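Listeriolysin O (PDB 4CDB) binds cholesterol-containing host membranes and assembles there into an oligomeric pore that lyses the membrane. Local coordinates at residues A[389-401]-A[432-446]. Residues are numbered along the deposited sequence; the frame is centred on the assembly and turned at random.
Sequences YVAQFNISWDEVN and LPGNARNINVYAKEC. With ACT (acetate ion), chain B.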
ATOM      1  N   TYR A 389      32.131  33.423  42.708  1.00 36.54           N
ATOM      2  CA  TYR A 389      31.027  34.231  43.215  1.00 34.14           C
ATOM      3  C   TYR A 389      29.856  33.381  43.698  1.00 34.82           C
ATOM      4  O   TYR A 389      29.829  32.167  43.488  1.00 37.03           O
ATOM      5  CB  TYR A 389      30.547  35.209  42.138  1.00 32.12           C
ATOM      6  CG  TYR A 389      30.376  34.598  40.758  1.00 35.47           C
ATOM      7  CD1 TYR A 389      29.374  33.669  40.502  1.00 33.52           C
ATOM      8  CD2 TYR A 389      31.209  34.962  39.708  1.00 34.74           C
ATOM      9  CE1 TYR A 389      29.210  33.113  39.243  1.00 31.64           C
ATOM     10  CE2 TYR A 389      31.054  34.412  38.440  1.00 36.44           C
ATOM     11  CZ  TYR A 389      30.052  33.488  38.216  1.00 37.30           C
ATOM     12  OH  TYR A 389      29.890  32.936  36.963  1.00 34.96           O
ATOM     13  N   VAL A 390      28.891  34.027  44.346  1.00 35.41           N
ATOM     14  CA  VAL A 390      27.645  33.369  44.710  1.00 35.21           C
ATOM     15  C   VAL A 390      26.692  33.451  43.524  1.00 33.47           C
ATOM     16  O   VAL A 390      26.498  34.528  42.956  1.00 32.73           O
ATOM     17  CB  VAL A 390      26.976  34.037  45.931  1.00 36.41           C
ATOM     18  CG1 VAL A 390      25.674  33.333  46.263  1.00 37.70           C
ATOM     19  CG2 VAL A 390      27.911  34.030  47.134  1.00 35.33           C
ATOM     20  N   ALA A 391      26.108  32.320  43.144  1.00 32.54           N
ATOM     21  CA  ALA A 391      25.204  32.288  42.000  1.00 31.04           C
ATOM     22  C   ALA A 391      23.812  31.788  42.376  1.00 31.21           C
ATOM     23  O   ALA A 391      23.658  30.987  43.299  1.00 32.61           O
ATOM     24  CB  ALA A 391      25.788  31.424  40.894  1.00 27.79           C
ATOM     25  N   GLN A 392      22.803  32.269  41.655  1.00 28.99           N
ATOM     26  CA  GLN A 392      21.445  31.757  41.792  1.00 31.50           C
ATOM     27  C   GLN A 392      20.865  31.466  40.417  1.00 31.12           C
ATOM     28  O   GLN A 392      20.966  32.290  39.508  1.00 30.51           O
ATOM     29  CB  GLN A 392      20.547  32.749  42.538  1.00 34.11           C
ATOM     30  CG  GLN A 392      20.785  32.806  44.039  1.00 39.38           C
ATOM     31  CD  GLN A 392      19.720  33.605  44.776  1.00 45.29           C
ATOM     32  OE1 GLN A 392      18.664  33.912  44.223  1.00 46.61           O
ATOM     33  NE2 GLN A 392      19.996  33.944  46.030  1.00 39.72           N
ATOM     34  N   PHE A 393      20.256  30.294  40.270  1.00 29.92           N
ATOM     35  CA  PHE A 393      19.673  29.891  38.998  1.00 29.53           C
ATOM     36  C   PHE A 393      18.156  29.965  39.035  1.00 36.34           C
ATOM     37  O   PHE A 393      17.537  29.828  40.090  1.00 40.21           O
ATOM     38  CB  PHE A 393      20.100  28.466  38.637  1.00 28.64           C
ATOM     39  CG  PHE A 393      21.584  28.290  38.529  1.00 35.85           C
ATOM     40  CD1 PHE A 393      22.340  27.965  39.646  1.00 41.29           C
ATOM     41  CD2 PHE A 393      22.227  28.449  37.312  1.00 36.22           C
ATOM     42  CE1 PHE A 393      23.710  27.804  39.551  1.00 43.09           C
ATOM     43  CE2 PHE A 393      23.597  28.288  37.213  1.00 40.04           C
ATOM     44  CZ  PHE A 393      24.338  27.965  38.334  1.00 41.95           C
ATOM     45  N   ASN A 394      17.564  30.193  37.871  1.00 35.65           N
ATOM     46  CA  ASN A 394      16.125  30.065  37.713  1.00 41.84           C
ATOM     47  C   ASN A 394      15.810  29.337  36.413  1.00 38.27           C
ATOM     48  O   ASN A 394      15.886  29.916  35.329  1.00 35.33           O
ATOM     49  CB  ASN A 394      15.438  31.429  37.751  1.00 41.46           C
ATOM     50  CG  ASN A 394      13.937  31.311  37.897  1.00 49.66           C
ATOM     51  OD1 ASN A 394      13.225  31.076  36.921  1.00 53.01           O
ATOM     52  ND2 ASN A 394      13.448  31.464  39.122  1.00 51.33           N
ATOM     53  N   ILE A 395      15.476  28.057  36.526  1.00 37.36           N
ATOM     54  CA  ILE A 395      15.212  27.247  35.348  1.00 39.26           C
ATOM     55  C   ILE A 395      13.792  26.695  35.382  1.00 37.12           C
ATOM     56  O   ILE A 395      13.387  26.061  36.355  1.00 37.43           O
ATOM     57  CB  ILE A 395      16.233  26.102  35.223  1.00 41.37           C
ATOM     58  CG1 ILE A 395      17.654  26.670  35.216  1.00 44.79           C
ATOM     59  CG2 ILE A 395      15.969  25.287  33.968  1.00 36.89           C
ATOM     60  CD1 ILE A 395      18.734  25.634  35.065  1.00 46.83           C
ATOM     61  N   SER A 396      13.039  26.957  34.317  1.00 35.36           N
ATOM     62  CA  SER A 396      11.646  26.531  34.230  1.00 41.24           C
ATOM     63  C   SER A 396      11.337  25.942  32.858  1.00 40.98           C
ATOM     64  O   SER A 396      12.095  26.131  31.905  1.00 35.28           O
ATOM     65  CB  SER A 396      10.708  27.707  34.512  1.00 44.72           C
ATOM     66  OG  SER A 396      10.909  28.755  33.577  1.00 48.38           O
ATOM     67  N   TRP A 397      10.220  25.223  32.771  1.00 39.47           N
ATOM     68  CA  TRP A 397       9.771  24.624  31.518  1.00 40.69           C
ATOM     69  C   TRP A 397       8.308  24.195  31.607  1.00 44.08           C
ATOM     70  O   TRP A 397       7.721  24.178  32.691  1.00 41.71           O
ATOM     71  CB  TRP A 397      10.647  23.423  31.147  1.00 36.87           C
ATOM     72  CG  TRP A 397      10.567  22.296  32.130  1.00 40.82           C
ATOM     73  CD1 TRP A 397       9.718  21.227  32.085  1.00 45.36           C
ATOM     74  CD2 TRP A 397      11.365  22.127  33.307  1.00 41.58           C
ATOM     75  NE1 TRP A 397       9.939  20.403  33.162  1.00 45.37           N
ATOM     76  CE2 TRP A 397      10.943  20.933  33.928  1.00 41.83           C
ATOM     77  CE3 TRP A 397      12.393  22.868  33.897  1.00 39.98           C
ATOM     78  CZ2 TRP A 397      11.518  20.464  35.110  1.00 41.73           C
ATOM     79  CZ3 TRP A 397      12.960  22.401  35.070  1.00 35.95           C
ATOM     80  CH2 TRP A 397      12.521  21.211  35.663  1.00 38.91           C
ATOM     81  N   ASP A 398       7.726  23.855  30.461  1.00 49.71           N
ATOM     82  CA  ASP A 398       6.351  23.369  30.407  1.00 50.94           C
ATOM     83  C   ASP A 398       6.320  21.891  30.037  1.00 51.73           C
ATOM     84  O   ASP A 398       7.116  21.435  29.217  1.00 50.56           O
ATOM     85  CB  ASP A 398       5.535  24.165  29.387  1.00 54.93           C
ATOM     86  CG  ASP A 398       5.234  25.576  29.851  1.00 67.09           C
ATOM     87  OD1 ASP A 398       4.944  25.760  31.051  1.00 71.15           O
ATOM     88  OD2 ASP A 398       5.290  26.503  29.013  1.00 73.04           O
ATOM     89  N   GLU A 399       5.403  21.148  30.650  1.00 56.21           N
ATOM     90  CA  GLU A 399       5.177  19.752  30.289  1.00 57.66           C
ATOM     91  C   GLU A 399       3.759  19.576  29.753  1.00 60.24           C
ATOM     92  O   GLU A 399       2.784  19.890  30.436  1.00 60.72           O
ATOM     93  CB  GLU A 399       5.427  18.831  31.485  1.00 58.81           C
ATOM     94  CG  GLU A 399       6.873  18.815  31.956  1.00 62.99           C
ATOM     95  CD  GLU A 399       7.108  17.845  33.096  1.00 67.78           C
ATOM     96  OE1 GLU A 399       6.195  17.050  33.398  1.00 69.51           O
ATOM     97  OE2 GLU A 399       8.206  17.879  33.691  1.00 69.17           O
ATOM     98  N   VAL A 400       3.651  19.081  28.524  1.00 58.04           N
ATOM     99  CA  VAL A 400       2.357  18.980  27.860  1.00 59.61           C
ATOM    100  C   VAL A 400       1.785  17.566  27.903  1.00 55.54           C
ATOM    101  O   VAL A 400       2.397  16.623  27.402  1.00 51.88           O
ATOM    102  CB  VAL A 400       2.446  19.453  26.397  1.00 63.52           C
ATOM    103  CG1 VAL A 400       1.145  19.167  25.664  1.00 64.90           C
ATOM    104  CG2 VAL A 400       2.780  20.934  26.344  1.00 64.82           C
ATOM    105  N   ASN A 401       0.609  17.432  28.510  1.00 56.27           N
ATOM    106  CA  ASN A 401      -0.106  16.161  28.542  1.00 59.22           C
ATOM    107  C   ASN A 401      -1.495  16.283  27.922  1.00 53.60           C
ATOM    108  O   ASN A 401      -1.849  17.333  27.385  1.00 48.76           O
ATOM    109  CB  ASN A 401      -0.202  15.627  29.972  1.00 62.97           C
ATOM    110  CG  ASN A 401       1.151  15.261  30.547  1.00 67.01           C
ATOM    111  OD1 ASN A 401       1.616  14.130  30.398  1.00 68.23           O
ATOM    112  ND2 ASN A 401       1.793  16.219  31.202  1.00 69.04           N
ATOM    113  N   LEU A 432      14.695  16.123  32.153  1.00 44.44           N
ATOM    114  CA  LEU A 432      13.487  16.554  31.460  1.00 43.42           C
ATOM    115  C   LEU A 432      12.836  15.404  30.700  1.00 46.28           C
ATOM    116  O   LEU A 432      13.501  14.702  29.934  1.00 43.64           O
ATOM    117  CB  LEU A 432      13.804  17.700  30.495  1.00 40.79           C
ATOM    118  CG  LEU A 432      14.443  18.950  31.102  1.00 45.21           C
ATOM    119  CD1 LEU A 432      14.688  19.999  30.031  1.00 43.48           C
ATOM    120  CD2 LEU A 432      13.574  19.509  32.213  1.00 45.70           C
ATOM    121  N   PRO A 433      11.526  15.209  30.911  1.00 50.32           N
ATOM    122  CA  PRO A 433      10.761  14.201  30.169  1.00 48.21           C
ATOM    123  C   PRO A 433      10.573  14.624  28.716  1.00 44.87           C
ATOM    124  O   PRO A 433      10.829  15.782  28.383  1.00 42.78           O
ATOM    125  CB  PRO A 433       9.415  14.182  30.897  1.00 47.49           C
ATOM    126  CG  PRO A 433       9.291  15.544  31.493  1.00 50.91           C
ATOM    127  CD  PRO A 433      10.689  15.943  31.875  1.00 48.41           C
ATOM    128  N   GLY A 434      10.134  13.699  27.867  1.00 44.70           N
ATOM    129  CA  GLY A 434       9.998  13.966  26.446  1.00 30.54           C
ATOM    130  C   GLY A 434       8.988  15.045  26.109  1.00 34.05           C
ATOM    131  O   GLY A 434       9.155  15.780  25.134  1.00 35.19           O
ATOM    132  N   ASN A 435       7.942  15.151  26.922  1.00 39.64           N
ATOM    133  CA  ASN A 435       6.875  16.113  26.669  1.00 48.02           C
ATOM    134  C   ASN A 435       7.181  17.512  27.203  1.00 48.27           C
ATOM    135  O   ASN A 435       6.273  18.318  27.408  1.00 49.64           O
ATOM    136  CB  ASN A 435       5.547  15.608  27.241  1.00 49.67           C
ATOM    137  CG  ASN A 435       5.638  15.269  28.721  1.00 52.12           C
ATOM    138  OD1 ASN A 435       6.658  14.769  29.194  1.00 49.68           O
ATOM    139  ND2 ASN A 435       4.566  15.542  29.457  1.00 54.55           N
ATOM    140  N   ALA A 436       8.460  17.798  27.424  1.00 46.18           N
ATOM    141  CA  ALA A 436       8.868  19.105  27.928  1.00 45.09           C
ATOM    142  C   ALA A 436       9.274  20.043  26.796  1.00 43.72           C
ATOM    143  O   ALA A 436      10.026  19.661  25.898  1.00 46.05           O
ATOM    144  CB  ALA A 436      10.005  18.962  28.926  1.00 45.37           C
ATOM    145  N   ARG A 437       8.771  21.274  26.843  1.00 44.18           N
ATOM    146  CA  ARG A 437       9.156  22.288  25.867  1.00 50.31           C
ATOM    147  C   ARG A 437       9.256  23.675  26.495  1.00 45.76           C
ATOM    148  O   ARG A 437       8.899  23.866  27.659  1.00 42.22           O
ATOM    149  CB  ARG A 437       8.188  22.300  24.680  1.00 58.69           C
ATOM    150  CG  ARG A 437       6.734  22.569  25.040  1.00 66.83           C
ATOM    151  CD  ARG A 437       5.855  22.519  23.797  1.00 73.22           C
ATOM    152  NE  ARG A 437       4.432  22.630  24.109  1.00 81.00           N
ATOM    153  CZ  ARG A 437       3.723  23.751  24.018  1.00 84.38           C
ATOM    154  NH1 ARG A 437       4.300  24.875  23.618  1.00 84.15           N
ATOM    155  NH2 ARG A 437       2.433  23.745  24.325  1.00 85.31           N
ATOM    156  N   ASN A 438       9.747  24.635  25.715  1.00 42.23           N
ATOM    157  CA  ASN A 438       9.931  26.007  26.178  1.00 47.61           C
ATOM    158  C   ASN A 438      10.799  26.092  27.429  1.00 42.87           C
ATOM    159  O   ASN A 438      10.358  26.567  28.477  1.00 37.39           O
ATOM    160  CB  ASN A 438       8.581  26.691  26.404  1.00 57.67           C
ATOM    161  CG  ASN A 438       7.837  26.944  25.110  1.00 70.61           C
ATOM    162  OD1 ASN A 438       8.442  27.286  24.094  1.00 76.44           O
ATOM    163  ND2 ASN A 438       6.521  26.773  25.138  1.00 72.75           N
ATOM    164  N   ILE A 439      12.034  25.619  27.307  1.00 45.18           N
ATOM    165  CA  ILE A 439      12.972  25.628  28.418  1.00 47.78           C
ATOM    166  C   ILE A 439      13.548  27.025  28.628  1.00 43.59           C
ATOM    167  O   ILE A 439      14.053  27.648  27.692  1.00 38.39           O
ATOM    168  CB  ILE A 439      14.115  24.608  28.208  1.00 48.44           C
ATOM    169  CG1 ILE A 439      13.637  23.193  28.534  1.00 51.43           C
ATOM    170  CG2 ILE A 439      15.310  24.950  29.076  1.00 45.22           C
ATOM    171  CD1 ILE A 439      12.862  22.524  27.422  1.00 52.79           C
ATOM    172  N   ASN A 440      13.454  27.517  29.860  1.00 41.88           N
ATOM    173  CA  ASN A 440      14.016  28.812  30.219  1.00 40.91           C
ATOM    174  C   ASN A 440      15.194  28.656  31.176  1.00 37.39           C
ATOM    175  O   ASN A 440      15.076  28.017  32.219  1.00 35.57           O
ATOM    176  CB  ASN A 440      12.944  29.701  30.851  1.00 41.00           C
ATOM    177  CG  ASN A 440      11.746  29.903  29.945  1.00 46.09           C
ATOM    178  OD1 ASN A 440      11.893  30.178  28.755  1.00 44.98           O
ATOM    179  ND2 ASN A 440      10.551  29.756  30.504  1.00 48.86           N
ATOM    180  N   VAL A 441      16.331  29.238  30.813  1.00 33.95           N
ATOM    181  CA  VAL A 441      17.523  29.153  31.647  1.00 33.85           C
ATOM    182  C   VAL A 441      17.998  30.541  32.054  1.00 37.32           C
ATOM    183  O   VAL A 441      18.375  31.349  31.203  1.00 34.55           O
ATOM    184  CB  VAL A 441      18.660  28.416  30.920  1.00 36.17           C
ATOM    185  CG1 VAL A 441      19.934  28.443  31.756  1.00 37.12           C
ATOM    186  CG2 VAL A 441      18.245  26.988  30.612  1.00 32.17           C
ATOM    187  N   TYR A 442      17.968  30.810  33.357  1.00 34.18           N
ATOM    188  CA  TYR A 442      18.398  32.092  33.905  1.00 33.00           C
ATOM    189  C   TYR A 442      19.441  31.895  35.004  1.00 32.67           C
ATOM    190  O   TYR A 442      19.337  30.968  35.808  1.00 32.48           O
ATOM    191  CB  TYR A 442      17.194  32.861  34.459  1.00 35.44           C
ATOM    192  CG  TYR A 442      17.538  34.198  35.077  1.00 36.42           C
ATOM    193  CD1 TYR A 442      17.618  35.345  34.296  1.00 37.19           C
ATOM    194  CD2 TYR A 442      17.772  34.318  36.442  1.00 36.92           C
ATOM    195  CE1 TYR A 442      17.927  36.569  34.856  1.00 38.46           C
ATOM    196  CE2 TYR A 442      18.082  35.540  37.009  1.00 39.56           C
ATOM    197  CZ  TYR A 442      18.158  36.662  36.210  1.00 41.39           C
ATOM    198  OH  TYR A 442      18.467  37.882  36.766  1.00 47.12           O
ATOM    199  N   ALA A 443      20.442  32.771  35.042  1.00 30.75           N
ATOM    200  CA  ALA A 443      21.454  32.715  36.090  1.00 32.12           C
ATOM    201  C   ALA A 443      21.980  34.106  36.407  1.00 33.63           C
ATOM    202  O   ALA A 443      22.233  34.901  35.501  1.00 34.23           O
ATOM    203  CB  ALA A 443      22.596  31.796  35.682  1.00 29.93           C
ATOM    204  N   LYS A 444      22.135  34.392  37.697  1.00 29.09           N
ATOM    205  CA  LYS A 444      22.698  35.661  38.145  1.00 30.74           C
ATOM    206  C   LYS A 444      23.781  35.440  39.198  1.00 28.92           C
ATOM    207  O   LYS A 444      23.825  34.392  39.849  1.00 27.43           O
ATOM    208  CB  LYS A 444      21.608  36.582  38.698  1.00 31.31           C
ATOM    209  CG  LYS A 444      20.875  36.030  39.914  1.00 32.01           C
ATOM    210  CD  LYS A 444      19.785  36.986  40.383  1.00 34.49           C
ATOM    211  CE  LYS A 444      19.073  36.441  41.613  1.00 39.51           C
ATOM    212  NZ  LYS A 444      17.984  37.342  42.086  1.00 44.45           N
ATOM    213  N   GLU A 445      24.653  36.427  39.363  1.00 29.67           N
ATOM    214  CA  GLU A 445      25.741  36.315  40.327  1.00 29.21           C
ATOM    215  C   GLU A 445      25.834  37.553  41.209  1.00 34.87           C
ATOM    216  O   GLU A 445      25.621  38.674  40.746  1.00 39.10           O
ATOM    217  CB  GLU A 445      27.071  36.059  39.611  1.00 28.25           C
ATOM    218  CG  GLU A 445      27.450  37.111  38.575  1.00 28.23           C
ATOM    219  CD  GLU A 445      28.481  38.106  39.083  1.00 38.04           C
ATOM    220  OE1 GLU A 445      28.821  38.072  40.285  1.00 39.32           O
ATOM    221  OE2 GLU A 445      28.950  38.924  38.268  1.00 33.69           O
ATOM    222  N   CYS A 446      26.147  37.342  42.484  1.00 34.77           N
ATOM    223  CA  CYS A 446      26.266  38.445  43.433  1.00 38.66           C
ATOM    224  C   CYS A 446      27.602  39.179  43.294  1.00 38.84           C
ATOM    225  O   CYS A 446      28.659  38.622  43.582  1.00 39.78           O
ATOM    226  CB  CYS A 446      26.084  37.939  44.867  1.00 40.12           C
ATOM    227  SG  CYS A 446      26.101  39.241  46.122  1.00 44.63           S
TER
HETATM  228  C   ACT B1527      17.761  38.124  45.623  1.00 96.11           C
HETATM  229  O   ACT B1527      17.676  37.285  44.700  1.00 94.94           O
HETATM  230  OXT ACT B1527      17.669  39.352  45.410  1.00 96.39           O
HETATM  231  CH3 ACT B1527      18.028  37.643  47.018  1.00 95.95           C
HETATM  232  O   HOH W   1      29.534  36.766  45.095  1.00 30.96           O
HETATM  233  O   HOH W   2      15.974  35.366  44.107  1.00 62.38           O
HETATM  234  O   HOH W   3       8.375  27.587  29.894  1.00 69.67           O
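The indole of Trp397 lies beneath the methyl CD2 of Leu432, which sits over the middle of its six-membered ring, 3.5 Å from the centroid; the broad indole gives the methyl a flat apolar face to rest on. Placing CG between the backbone N and carbonyl carbon (chi1 64°) brings the indole there, with its NE1 turned toward the extended Glu399. Glu399 OE2 receives NE1 in the ring plane at 3.1 Å, using its anti lone pair, and the same oxygen rests against Pro433 CG; the bond fixes the indole's rotation. Ile439 CG1 packs on Trp397 CB where a beta bulge shifts the register by one residue.

At the far end, Glu445 CB lies over one face of the Tyr389 ring, toward the rim, 3.4 Å from CD1. The Glu445 chain bends at chi2, setting the carboxylate beside the CG end of that face, the planes 28° apart; its OE1 is buried without a modelled partner. Tyr389 OH bonds to Trp474 O. Between these ends, backbone hydrogen bonds join the strands antiparallel (axes at 168°), and Phe393 with Ala443 and Ile395 with Val441 supply apolar bulk on the face turned to strand 468-475. The other face is polar: Asn440 ND2 gives an in-plane bond to Ser396 OG (3.3 Å), its OD1 accepting from Asn462 N, while Gln392, bonded to Ser421, runs beside Lys444, whose NZ holds an acetate probably from the crystallisation liquor.

Such pairing, one face apolar and one polar, is characteristic of a beta sandwich, here the membrane-binding domain 4 of cholesterol-dependent cytolysins; Glu445 and Cys446 open its conserved undecapeptide.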